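Local structure of succinoglycan biosynthesis protein (Bacillus cereus ATCC 14579, 2QGM) at residues 400-409 with 420-430. The protein is of uncertain function but belongs to the erythromycin esterase family and may take part in succinoglycan biosynthesis. Sequence-based numbering, arbitrary orientation.
Sequences WVKAKRPLLS and VYFDTSLLEQF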
ATOM      1  N   TRP A 400      18.221  14.016  15.071  1.00 23.87           N
ATOM      2  CA  TRP A 400      18.571  12.909  14.192  1.00 25.37           C
ATOM      3  C   TRP A 400      17.543  12.630  13.090  1.00 24.94           C
ATOM      4  O   TRP A 400      17.906  12.553  11.916  1.00 25.44           O
ATOM      5  CB  TRP A 400      18.794  11.653  15.035  1.00 26.51           C
ATOM      6  CG  TRP A 400      19.052  10.394  14.256  1.00 28.89           C
ATOM      7  CD1 TRP A 400      20.172  10.082  13.540  1.00 28.87           C
ATOM      8  CD2 TRP A 400      18.176   9.268  14.143  1.00 28.38           C
ATOM      9  NE1 TRP A 400      20.048   8.829  12.988  1.00 28.98           N
ATOM     10  CE2 TRP A 400      18.829   8.308  13.344  1.00 28.89           C
ATOM     11  CE3 TRP A 400      16.898   8.975  14.642  1.00 29.79           C
ATOM     12  CZ2 TRP A 400      18.247   7.073  13.030  1.00 28.67           C
ATOM     13  CZ3 TRP A 400      16.322   7.743  14.327  1.00 29.08           C
ATOM     14  CH2 TRP A 400      16.997   6.815  13.530  1.00 29.08           C
ATOM     15  N   VAL A 401      16.271  12.478  13.452  1.00 25.10           N
ATOM     16  CA  VAL A 401      15.241  12.191  12.446  1.00 24.79           C
ATOM     17  C   VAL A 401      14.996  13.340  11.472  1.00 25.76           C
ATOM     18  O   VAL A 401      14.518  13.123  10.358  1.00 25.30           O
ATOM     19  CB  VAL A 401      13.890  11.830  13.092  1.00 23.33           C
ATOM     20  CG1 VAL A 401      14.010  10.525  13.864  1.00 22.93           C
ATOM     21  CG2 VAL A 401      13.437  12.949  14.001  1.00 22.20           C
ATOM     22  N   LYS A 402      15.319  14.559  11.899  1.00 27.15           N
ATOM     23  CA  LYS A 402      15.132  15.745  11.067  1.00 27.41           C
ATOM     24  C   LYS A 402      16.323  16.003  10.147  1.00 28.14           C
ATOM     25  O   LYS A 402      16.244  16.812   9.220  1.00 29.18           O
ATOM     26  CB  LYS A 402      14.896  16.979  11.946  1.00 26.89           C
ATOM     27  CG  LYS A 402      13.528  17.016  12.623  1.00 28.44           C
ATOM     28  CD  LYS A 402      13.397  18.223  13.536  1.00 29.80           C
ATOM     29  CE  LYS A 402      11.999  18.327  14.131  1.00 31.72           C
ATOM     30  NZ  LYS A 402      10.968  18.608  13.090  1.00 33.74           N
ATOM     31  N   ALA A 403      17.428  15.319  10.410  1.00 28.52           N
ATOM     32  CA  ALA A 403      18.635  15.470   9.607  1.00 29.06           C
ATOM     33  C   ALA A 403      18.562  14.593   8.362  1.00 30.10           C
ATOM     34  O   ALA A 403      17.754  13.668   8.294  1.00 30.04           O
ATOM     35  CB  ALA A 403      19.857  15.094  10.442  1.00 29.85           C
ATOM     36  N   LYS A 404      19.398  14.889   7.372  1.00 30.40           N
ATOM     37  CA  LYS A 404      19.417  14.098   6.148  1.00 31.90           C
ATOM     38  C   LYS A 404      20.482  13.015   6.227  1.00 31.18           C
ATOM     39  O   LYS A 404      21.660  13.297   6.465  1.00 31.91           O
ATOM     40  CB  LYS A 404      19.675  14.983   4.924  1.00 32.99           C
ATOM     41  CG  LYS A 404      18.517  15.897   4.547  1.00 36.59           C
ATOM     42  CD  LYS A 404      18.736  16.504   3.165  1.00 39.76           C
ATOM     43  CE  LYS A 404      17.628  17.478   2.792  1.00 40.87           C
ATOM     44  NZ  LYS A 404      16.276  16.858   2.893  1.00 42.07           N
ATOM     45  N   ARG A 405      20.055  11.772   6.034  1.00 30.94           N
ATOM     46  CA  ARG A 405      20.954  10.625   6.083  1.00 29.63           C
ATOM     47  C   ARG A 405      20.441   9.570   5.113  1.00 27.92           C
ATOM     48  O   ARG A 405      19.291   9.623   4.681  1.00 25.77           O
ATOM     49  CB  ARG A 405      20.978  10.032   7.493  1.00 32.13           C
ATOM     50  CG  ARG A 405      21.371  11.001   8.602  1.00 37.23           C
ATOM     51  CD  ARG A 405      22.877  11.192   8.684  1.00 40.75           C
ATOM     52  NE  ARG A 405      23.274  11.855   9.927  1.00 43.49           N
ATOM     53  CZ  ARG A 405      23.421  13.170  10.073  1.00 44.50           C
ATOM     54  NH1 ARG A 405      23.212  13.988   9.050  1.00 45.19           N
ATOM     55  NH2 ARG A 405      23.778  13.668  11.251  1.00 44.80           N
ATOM     56  N   PRO A 406      21.288   8.593   4.758  1.00 26.50           N
ATOM     57  CA  PRO A 406      20.843   7.550   3.832  1.00 25.57           C
ATOM     58  C   PRO A 406      19.682   6.756   4.418  1.00 25.68           C
ATOM     59  O   PRO A 406      19.680   6.433   5.610  1.00 25.20           O
ATOM     60  CB  PRO A 406      22.091   6.690   3.655  1.00 26.63           C
ATOM     61  CG  PRO A 406      23.212   7.681   3.841  1.00 25.59           C
ATOM     62  CD  PRO A 406      22.730   8.475   5.035  1.00 27.04           C
ATOM     63  N   LEU A 407      18.692   6.462   3.581  1.00 23.28           N
ATOM     64  CA  LEU A 407      17.538   5.680   4.006  1.00 21.57           C
ATOM     65  C   LEU A 407      17.412   4.516   3.040  1.00 21.99           C
ATOM     66  O   LEU A 407      17.391   4.702   1.825  1.00 19.65           O
ATOM     67  CB  LEU A 407      16.255   6.513   3.973  1.00 21.91           C
ATOM     68  CG  LEU A 407      14.962   5.758   4.322  1.00 19.58           C
ATOM     69  CD1 LEU A 407      14.966   5.382   5.798  1.00 19.73           C
ATOM     70  CD2 LEU A 407      13.759   6.626   4.013  1.00 21.45           C
ATOM     71  N   LEU A 408      17.333   3.312   3.590  1.00 20.64           N
ATOM     72  CA  LEU A 408      17.222   2.111   2.781  1.00 19.06           C
ATOM     73  C   LEU A 408      15.851   2.023   2.130  1.00 19.07           C
ATOM     74  O   LEU A 408      14.850   2.367   2.748  1.00 20.33           O
ATOM     75  CB  LEU A 408      17.420   0.877   3.651  1.00 18.52           C
ATOM     76  CG  LEU A 408      17.151  -0.449   2.936  1.00 18.14           C
ATOM     77  CD1 LEU A 408      18.261  -0.693   1.920  1.00 18.85           C
ATOM     78  CD2 LEU A 408      17.065  -1.585   3.959  1.00 18.21           C
ATOM     79  N   SER A 409      15.814   1.556   0.889  1.00 20.16           N
ATOM     80  CA  SER A 409      14.561   1.393   0.162  1.00 19.42           C
ATOM     81  C   SER A 409      14.806   0.407  -0.973  1.00 19.37           C
ATOM     82  O   SER A 409      15.548   0.690  -1.911  1.00 18.88           O
ATOM     83  CB  SER A 409      14.077   2.734  -0.382  1.00 21.04           C
ATOM     84  OG  SER A 409      12.708   2.660  -0.750  1.00 21.86           O
ATOM     85  N   VAL A 420      20.243   1.368  -3.461  1.00 27.74           N
ATOM     86  CA  VAL A 420      19.123   1.088  -2.568  1.00 25.96           C
ATOM     87  C   VAL A 420      19.093   1.993  -1.336  1.00 25.16           C
ATOM     88  O   VAL A 420      18.285   1.796  -0.429  1.00 26.42           O
ATOM     89  CB  VAL A 420      19.126  -0.400  -2.115  1.00 25.33           C
ATOM     90  CG1 VAL A 420      18.733  -1.298  -3.290  1.00 26.02           C
ATOM     91  CG2 VAL A 420      20.497  -0.789  -1.585  1.00 26.65           C
ATOM     92  N   TYR A 421      19.982   2.980  -1.305  1.00 24.25           N
ATOM     93  CA  TYR A 421      20.030   3.946  -0.207  1.00 23.21           C
ATOM     94  C   TYR A 421      19.755   5.330  -0.779  1.00 24.22           C
ATOM     95  O   TYR A 421      20.268   5.685  -1.841  1.00 25.02           O
ATOM     96  CB  TYR A 421      21.389   3.907   0.494  1.00 24.10           C
ATOM     97  CG  TYR A 421      21.457   2.822   1.540  1.00 23.03           C
ATOM     98  CD1 TYR A 421      20.793   2.962   2.758  1.00 22.99           C
ATOM     99  CD2 TYR A 421      22.142   1.638   1.299  1.00 24.14           C
ATOM    100  CE1 TYR A 421      20.812   1.944   3.712  1.00 23.47           C
ATOM    101  CE2 TYR A 421      22.168   0.612   2.239  1.00 22.94           C
ATOM    102  CZ  TYR A 421      21.502   0.769   3.443  1.00 23.64           C
ATOM    103  OH  TYR A 421      21.523  -0.248   4.365  1.00 22.13           O
ATOM    104  N   PHE A 422      18.938   6.103  -0.072  1.00 22.99           N
ATOM    105  CA  PHE A 422      18.557   7.430  -0.524  1.00 22.62           C
ATOM    106  C   PHE A 422      18.669   8.491   0.558  1.00 24.18           C
ATOM    107  O   PHE A 422      18.175   8.310   1.673  1.00 23.48           O
ATOM    108  CB  PHE A 422      17.126   7.378  -1.055  1.00 23.38           C
ATOM    109  CG  PHE A 422      16.947   6.429  -2.203  1.00 24.26           C
ATOM    110  CD1 PHE A 422      17.138   6.862  -3.513  1.00 25.45           C
ATOM    111  CD2 PHE A 422      16.635   5.091  -1.975  1.00 23.49           C
ATOM    112  CE1 PHE A 422      17.021   5.972  -4.585  1.00 25.40           C
ATOM    113  CE2 PHE A 422      16.517   4.190  -3.035  1.00 25.65           C
ATOM    114  CZ  PHE A 422      16.710   4.631  -4.344  1.00 26.09           C
ATOM    115  N   ASP A 423      19.318   9.598   0.214  1.00 25.11           N
ATOM    116  CA  ASP A 423      19.510  10.687   1.154  1.00 25.90           C
ATOM    117  C   ASP A 423      18.221  11.469   1.384  1.00 25.15           C
ATOM    118  O   ASP A 423      17.652  12.049   0.459  1.00 23.25           O
ATOM    119  CB  ASP A 423      20.610  11.621   0.649  1.00 30.24           C
ATOM    120  CG  ASP A 423      21.004  12.653   1.679  1.00 33.04           C
ATOM    121  OD1 ASP A 423      20.186  13.553   1.956  1.00 36.18           O
ATOM    122  OD2 ASP A 423      22.126  12.556   2.220  1.00 35.41           O
ATOM    123  N   THR A 424      17.769  11.479   2.634  1.00 25.01           N
ATOM    124  CA  THR A 424      16.546  12.175   3.003  1.00 24.72           C
ATOM    125  C   THR A 424      16.405  12.232   4.524  1.00 25.16           C
ATOM    126  O   THR A 424      17.273  11.755   5.254  1.00 25.02           O
ATOM    127  CB  THR A 424      15.305  11.458   2.406  1.00 25.38           C
ATOM    128  OG1 THR A 424      14.123  12.210   2.699  1.00 26.58           O
ATOM    129  CG2 THR A 424      15.168  10.060   2.994  1.00 25.03           C
ATOM    130  N   SER A 425      15.309  12.823   4.986  1.00 24.63           N
ATOM    131  CA  SER A 425      15.031  12.936   6.411  1.00 23.53           C
ATOM    132  C   SER A 425      13.971  11.916   6.781  1.00 22.62           C
ATOM    133  O   SER A 425      12.982  11.756   6.060  1.00 22.38           O
ATOM    134  CB  SER A 425      14.536  14.344   6.741  1.00 25.93           C
ATOM    135  OG  SER A 425      13.750  14.357   7.915  1.00 28.52           O
ATOM    136  N   LEU A 426      14.164  11.229   7.902  1.00 21.32           N
ATOM    137  CA  LEU A 426      13.199  10.216   8.327  1.00 20.50           C
ATOM    138  C   LEU A 426      11.839  10.813   8.687  1.00 19.56           C
ATOM    139  O   LEU A 426      10.815  10.305   8.239  1.00 17.18           O
ATOM    140  CB  LEU A 426      13.759   9.416   9.505  1.00 18.76           C
ATOM    141  CG  LEU A 426      13.034   8.089   9.760  1.00 19.25           C
ATOM    142  CD1 LEU A 426      13.305   7.094   8.624  1.00 18.60           C
ATOM    143  CD2 LEU A 426      13.504   7.523  11.091  1.00 19.07           C
ATOM    144  N   LEU A 427      11.827  11.879   9.489  1.00 20.35           N
ATOM    145  CA  LEU A 427      10.573  12.528   9.879  1.00 19.93           C
ATOM    146  C   LEU A 427       9.858  13.100   8.651  1.00 20.65           C
ATOM    147  O   LEU A 427       8.630  13.147   8.591  1.00 21.04           O
ATOM    148  CB  LEU A 427      10.839  13.659  10.874  1.00 22.27           C
ATOM    149  CG  LEU A 427       9.614  14.518  11.195  1.00 23.17           C
ATOM    150  CD1 LEU A 427       8.547  13.672  11.904  1.00 21.91           C
ATOM    151  CD2 LEU A 427      10.027  15.698  12.056  1.00 24.88           C
ATOM    152  N   GLU A 428      10.648  13.544   7.680  1.00 21.41           N
ATOM    153  CA  GLU A 428      10.132  14.109   6.441  1.00 23.20           C
ATOM    154  C   GLU A 428       9.237  13.097   5.736  1.00 21.86           C
ATOM    155  O   GLU A 428       8.237  13.458   5.109  1.00 19.96           O
ATOM    156  CB  GLU A 428      11.315  14.477   5.534  1.00 25.36           C
ATOM    157  CG  GLU A 428      10.958  15.164   4.229  1.00 30.13           C
ATOM    158  CD  GLU A 428      12.181  15.392   3.351  1.00 33.09           C
ATOM    159  OE1 GLU A 428      13.224  15.826   3.884  1.00 35.11           O
ATOM    160  OE2 GLU A 428      12.099  15.148   2.127  1.00 36.23           O
ATOM    161  N   GLN A 429       9.607  11.826   5.853  1.00 20.97           N
ATOM    162  CA  GLN A 429       8.881  10.744   5.205  1.00 18.93           C
ATOM    163  C   GLN A 429       7.854  10.038   6.077  1.00 18.71           C
ATOM    164  O   GLN A 429       6.755   9.732   5.614  1.00 18.30           O
ATOM    165  CB  GLN A 429       9.880   9.698   4.691  1.00 18.95           C
ATOM    166  CG  GLN A 429      11.024  10.295   3.893  1.00 18.48           C
ATOM    167  CD  GLN A 429      10.547  10.969   2.639  1.00 21.19           C
ATOM    168  OE1 GLN A 429      11.310  11.684   1.972  1.00 22.90           O
ATOM    169  NE2 GLN A 429       9.287  10.746   2.293  1.00 15.31           N
ATOM    170  N   PHE A 430       8.203   9.787   7.339  1.00 18.37           N
ATOM    171  CA  PHE A 430       7.312   9.049   8.227  1.00 17.94           C
ATOM    172  C   PHE A 430       7.039   9.685   9.589  1.00 17.79           C
ATOM    173  O   PHE A 430       7.954  10.177  10.256  1.00 17.55           O
ATOM    174  CB  PHE A 430       7.887   7.646   8.466  1.00 17.33           C
ATOM    175  CG  PHE A 430       8.399   6.960   7.216  1.00 15.84           C
ATOM    176  CD1 PHE A 430       7.550   6.692   6.142  1.00 16.47           C
ATOM    177  CD2 PHE A 430       9.730   6.541   7.135  1.00 18.18           C
ATOM    178  CE1 PHE A 430       8.015   6.014   5.012  1.00 14.95           C
ATOM    179  CE2 PHE A 430      10.205   5.862   6.010  1.00 18.22           C
ATOM    180  CZ  PHE A 430       9.345   5.596   4.942  1.00 16.49           C
TER
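Leu407 forms the apolar centre, its two methyls going to different partners. CD1 meets Leu426 CD1 at 3.7 Å, the two side chains crossing at about a right angle, while CD2 lies against Thr424 CG2 and the Phe430 ring. With CG anti to the backbone N (chi1 176°), the fork meets Leu426 at the start of the short helix 426-429. Leu426 turns its other methyl, CD2, to Val401 CG1, which ties helix 395-402 into the same cluster. On the opposite face of the ribbon, Leu408 CD1 sits over one face of the Tyr421 ring, 4.1 Å from its centroid, a CH-pi contact offset toward the rim; the Tyr421 hydroxyl is held by the carbonyl of Pro368. Strands 404-408 and 421-425 pair as a two-stranded antiparallel ribbon, separate from the main mixed sheet, with helix 395-402 leading in and helix 426-429 leading out at the same end. Arg405 and Thr424 exchange backbone hydrogen bonds, as do Leu407 and Phe422, and Ser409 N closes the pairing on Val420 O at 2.8 Å. Where the helices meet, Val401 O is gripped twice: Ser425 OG donates in the carbonyl plane, on a lone pair, at 2.8 Å, and Leu427 N comes from above that plane, nearly straight at 174°. The same Ser425 hydroxyl accepts from Glu428 N as the N-cap of helix 426-429. At the solvent-exposed edge, Lys404 bends at its last torsion, putting NZ 3.4 Å from Glu428 OE1 in a salt bridge.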